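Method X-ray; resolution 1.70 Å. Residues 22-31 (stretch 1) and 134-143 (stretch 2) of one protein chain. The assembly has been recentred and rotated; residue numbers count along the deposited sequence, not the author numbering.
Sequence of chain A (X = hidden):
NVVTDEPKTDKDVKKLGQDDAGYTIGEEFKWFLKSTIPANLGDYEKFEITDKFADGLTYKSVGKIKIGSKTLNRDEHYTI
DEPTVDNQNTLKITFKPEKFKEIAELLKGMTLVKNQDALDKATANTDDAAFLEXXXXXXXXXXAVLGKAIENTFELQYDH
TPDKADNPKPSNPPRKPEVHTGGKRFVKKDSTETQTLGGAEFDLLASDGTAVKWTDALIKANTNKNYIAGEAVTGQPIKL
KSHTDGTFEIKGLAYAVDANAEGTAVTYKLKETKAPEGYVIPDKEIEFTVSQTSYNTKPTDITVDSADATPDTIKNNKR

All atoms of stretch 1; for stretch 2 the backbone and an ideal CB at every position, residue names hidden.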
# COMPACT_ATOMS: atom_id res chain seq x y z
N GLY A 22 3.81 5.01 3.28
CA GLY A 22 4.84 4.08 2.82
C GLY A 22 4.76 2.76 3.57
O GLY A 22 4.55 2.73 4.80
N TYR A 23 4.93 1.66 2.84
CA TYR A 23 4.78 0.31 3.41
C TYR A 23 5.80 -0.65 2.87
O TYR A 23 6.30 -0.50 1.76
CB TYR A 23 3.39 -0.26 3.11
CG TYR A 23 2.27 0.43 3.82
CD1 TYR A 23 2.05 0.21 5.17
CD2 TYR A 23 1.44 1.33 3.14
CE1 TYR A 23 1.01 0.85 5.86
CE2 TYR A 23 0.40 1.97 3.80
CZ TYR A 23 0.20 1.74 5.15
OH TYR A 23 -0.83 2.38 5.82
N THR A 24 6.08 -1.67 3.68
CA THR A 24 6.83 -2.83 3.24
C THR A 24 5.89 -3.74 2.47
O THR A 24 4.72 -3.87 2.81
CB THR A 24 7.44 -3.52 4.46
OG1 THR A 24 8.45 -2.67 5.02
CG2 THR A 24 8.07 -4.89 4.13
N ILE A 25 6.41 -4.34 1.40
CA ILE A 25 5.63 -5.27 0.57
C ILE A 25 5.05 -6.37 1.45
O ILE A 25 5.74 -6.93 2.29
CB ILE A 25 6.49 -5.87 -0.57
CG1 ILE A 25 6.65 -4.82 -1.68
CG2 ILE A 25 5.86 -7.19 -1.09
CD1 ILE A 25 7.52 -5.27 -2.90
N GLY A 26 3.76 -6.66 1.29
CA GLY A 26 3.10 -7.68 2.11
C GLY A 26 2.46 -7.21 3.39
O GLY A 26 1.66 -7.94 4.00
N GLU A 27 2.77 -5.98 3.81
CA GLU A 27 2.23 -5.40 5.04
C GLU A 27 0.82 -4.91 4.75
O GLU A 27 0.62 -4.04 3.90
CB GLU A 27 3.15 -4.25 5.47
CG GLU A 27 2.79 -3.46 6.71
CD GLU A 27 3.95 -2.56 7.17
OE1 GLU A 27 4.60 -1.81 6.36
OE2 GLU A 27 4.24 -2.60 8.38
N GLU A 28 -0.17 -5.48 5.44
CA GLU A 28 -1.56 -5.11 5.15
C GLU A 28 -1.90 -3.73 5.73
O GLU A 28 -1.44 -3.38 6.82
CB GLU A 28 -2.55 -6.18 5.66
CG GLU A 28 -4.00 -5.91 5.21
CD GLU A 28 -4.98 -6.85 5.85
OE1 GLU A 28 -5.09 -8.00 5.37
OE2 GLU A 28 -5.65 -6.43 6.83
N PHE A 29 -2.68 -2.96 4.98
CA PHE A 29 -3.15 -1.65 5.41
C PHE A 29 -4.54 -1.41 4.78
O PHE A 29 -4.98 -2.19 3.94
CB PHE A 29 -2.19 -0.54 4.94
CG PHE A 29 -2.04 -0.46 3.46
CD1 PHE A 29 -2.91 0.32 2.69
CD2 PHE A 29 -1.08 -1.22 2.80
CE1 PHE A 29 -2.79 0.35 1.29
CE2 PHE A 29 -0.95 -1.19 1.42
CZ PHE A 29 -1.81 -0.39 0.67
N LYS A 30 -5.19 -0.33 5.18
CA LYS A 30 -6.52 -0.02 4.66
C LYS A 30 -6.52 1.18 3.73
O LYS A 30 -5.92 2.21 4.06
CB LYS A 30 -7.48 0.25 5.80
CG LYS A 30 -7.67 -0.97 6.71
CD LYS A 30 -8.73 -0.69 7.74
CE LYS A 30 -9.05 -1.96 8.53
NZ LYS A 30 -7.99 -2.27 9.53
N TRP A 31 -7.21 1.05 2.60
CA TRP A 31 -7.69 2.21 1.85
C TRP A 31 -9.06 2.55 2.42
O TRP A 31 -9.73 1.67 2.99
CB TRP A 31 -7.84 1.87 0.37
CG TRP A 31 -6.60 1.44 -0.34
CD1 TRP A 31 -6.22 0.16 -0.62
CD2 TRP A 31 -5.59 2.29 -0.92
NE1 TRP A 31 -5.04 0.14 -1.31
CE2 TRP A 31 -4.63 1.44 -1.51
CE3 TRP A 31 -5.41 3.69 -1.00
CZ2 TRP A 31 -3.50 1.92 -2.18
CZ3 TRP A 31 -4.26 4.17 -1.65
CH2 TRP A 31 -3.33 3.29 -2.24
N UNK A 134 -15.91 3.07 3.57
CA UNK A 134 -15.65 1.69 3.18
C UNK A 134 -14.16 1.39 3.31
O UNK A 134 -13.36 1.78 2.45
CB UNK A 134 -16.13 1.43 1.75
N UNK A 135 -13.76 0.69 4.39
CA UNK A 135 -12.36 0.29 4.51
C UNK A 135 -12.05 -0.93 3.66
O UNK A 135 -12.82 -1.90 3.67
CB UNK A 135 -12.01 0.00 5.97
N UNK A 136 -10.97 -0.87 2.88
CA UNK A 136 -10.55 -1.96 2.02
C UNK A 136 -9.12 -2.36 2.36
O UNK A 136 -8.18 -1.58 2.18
CB UNK A 136 -10.67 -1.57 0.55
N UNK A 137 -8.96 -3.58 2.86
CA UNK A 137 -7.63 -4.09 3.18
C UNK A 137 -6.86 -4.50 1.93
O UNK A 137 -7.43 -5.08 0.99
CB UNK A 137 -7.74 -5.28 4.13
N UNK A 138 -5.57 -4.17 1.91
CA UNK A 138 -4.76 -4.21 0.71
C UNK A 138 -3.30 -4.42 1.10
O UNK A 138 -2.93 -4.13 2.23
CB UNK A 138 -4.93 -2.93 -0.11
N UNK A 139 -2.49 -4.94 0.18
CA UNK A 139 -1.03 -4.95 0.35
C UNK A 139 -0.39 -4.41 -0.93
O UNK A 139 -1.02 -4.41 -1.98
CB UNK A 139 -0.52 -6.36 0.67
N UNK A 140 0.85 -3.93 -0.82
CA UNK A 140 1.66 -3.66 -2.00
C UNK A 140 2.32 -5.00 -2.37
O UNK A 140 2.78 -5.71 -1.49
CB UNK A 140 2.69 -2.56 -1.75
N UNK A 141 2.36 -5.33 -3.66
CA UNK A 141 2.97 -6.60 -4.07
C UNK A 141 4.24 -6.41 -4.91
O UNK A 141 4.71 -5.29 -5.10
CB UNK A 141 1.95 -7.43 -4.86
N UNK A 142 4.78 -7.53 -5.39
CA UNK A 142 6.02 -7.56 -6.15
C UNK A 142 5.98 -6.83 -7.50
O UNK A 142 7.01 -6.63 -8.13
CB UNK A 142 6.41 -9.02 -6.39
N UNK A 143 4.79 -6.44 -7.94
CA UNK A 143 4.66 -5.73 -9.21
C UNK A 143 4.87 -4.22 -9.06
O UNK A 143 4.95 -3.50 -10.06
CB UNK A 143 3.28 -6.00 -9.82

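Residues 134-140 form a strand whose middle, 136-138, pairs antiparallel with 29-31; beyond it, the two stretches stay in touch through a type II turn from T24 to E27.

At position 134 the ideal CB has nothing of stretch 1 within 5.5 Å, so the visible atoms set little preference beyond the extended backbone. The residue is I134, whose side chain leads away from stretch 1.

At 135 CA-to-CB points sideways, and the ideal CB lies 3.8 Å from K30 CD. The aliphatic part of that lysine favours an apolar group, and a phi of -79° also admits proline. P135 is deposited; its CB packs against K30 CD. It has no amide hydrogen, but no hydrogen bond to stretch 1 is lost, since W31 pairs with 136.

Position 136 pairs with W31 through two backbone hydrogen bonds, its N to W31 O and W31 N to its O, both 2.8 Å. The CB lies on the same face of the sheet as the W31 side chain, and the ideal CB is 4.2 Å from W31 O. A beta-branched or other apolar residue would suit the extended backbone; V136 is found.

At 137, opposite K30 in a non-hydrogen-bonded pair, CB points to the other face, the one bearing the K30 side chain. The ideal CB is already 3.6 Å from E28 OE2, which favours a small residue or one able to meet a carboxylate. A137 is the small solution: its CB contacts E28 OE2 and offers it no hydrogen bond.

Position 138 returns to the face of F29 and W31. Its backbone pairs with F29, N to F29 O at 2.9 Å and F29 N to O at 3.0 Å, and this O lies over one face of the F29 ring. The ideal CB is only 3.3 Å from W31 NE1, an indole donor that calls for a small residue; serine would add an acceptor, whereas alanine or glycine would fit without one. S138 answers with OG, which accepts a weak hydrogen bond from W31 NE1 at 3.1 Å, at the edge of the indole.

At 139 CB points sideways. Backbone atoms of the turn, G26 CA and E27 O, each lie 4.1 Å from the ideal CB, which suits a small or beta-branched residue such as threonine, valine or serine. T139 places CG2 3.6 Å from G26 O and 3.8 Å from E28 CA.

CA-to-CB at 140 points toward stretch 1, into a setting of Y23, I25 and F29 that asks for a branched aliphatic chain. I140 supplies it: CD1 meets Y23 CB at 3.9 Å, CG2 meets I25 CG1 at 4.0 Å and CG1 meets F29 CE2 at 4.1 Å. Its O accepts from G26 N at 3.1 Å, while a water joins its N to T24 O and E27 O.

Beyond the strand, constraints loosen. Position 141 points away, and many residues would serve; N141 accepts from the backbone N of 143 through its OD1 at 2.8 Å. At 142 the ideal CB is 5.2 Å from I25 CD1, leaving the choice wide; E142 is deposited. Position 143 faces open space relative to stretch 1, which suits the long, polar K143.

Stretch 2 134-143: IPVASTINEK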
# COMPACT_ATOMS: atom_id res chain seq x y z
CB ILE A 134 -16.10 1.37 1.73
CG1 ILE A 134 -17.56 1.78 1.50
CG2 ILE A 134 -15.85 -0.11 1.39
CD1 ILE A 134 -17.99 1.61 0.06
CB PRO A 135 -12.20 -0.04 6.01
CG PRO A 135 -13.57 -0.06 6.60
CD PRO A 135 -14.59 0.18 5.49
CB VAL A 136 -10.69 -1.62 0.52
CG1 VAL A 136 -10.25 -2.80 -0.35
CG2 VAL A 136 -12.14 -1.25 0.20
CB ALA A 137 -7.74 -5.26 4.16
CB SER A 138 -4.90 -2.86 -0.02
OG SER A 138 -4.24 -2.85 -1.27
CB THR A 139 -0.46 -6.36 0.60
OG1 THR A 139 -0.76 -7.21 -0.51
CG2 THR A 139 -1.03 -6.97 1.88
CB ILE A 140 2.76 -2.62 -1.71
CG1 ILE A 140 2.15 -1.28 -1.25
CG2 ILE A 140 3.67 -2.42 -2.93
CD1 ILE A 140 3.17 -0.20 -0.81
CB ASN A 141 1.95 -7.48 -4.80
CG ASN A 141 1.45 -6.85 -6.08
OD1 ASN A 141 2.24 -6.37 -6.88
ND2 ASN A 141 0.13 -6.85 -6.28
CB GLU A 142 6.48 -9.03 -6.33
CG GLU A 142 5.76 -9.84 -7.42
CD GLU A 142 4.35 -10.28 -7.04
OE1 GLU A 142 3.97 -10.21 -5.85
OE2 GLU A 142 3.59 -10.70 -7.96
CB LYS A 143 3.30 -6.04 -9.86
CG LYS A 143 3.14 -7.52 -10.24
CD LYS A 143 1.92 -7.71 -11.14
CE LYS A 143 1.77 -9.15 -11.61
NZ LYS A 143 0.83 -9.92 -10.73
O HOH W 1 2.06 -3.44 1.69
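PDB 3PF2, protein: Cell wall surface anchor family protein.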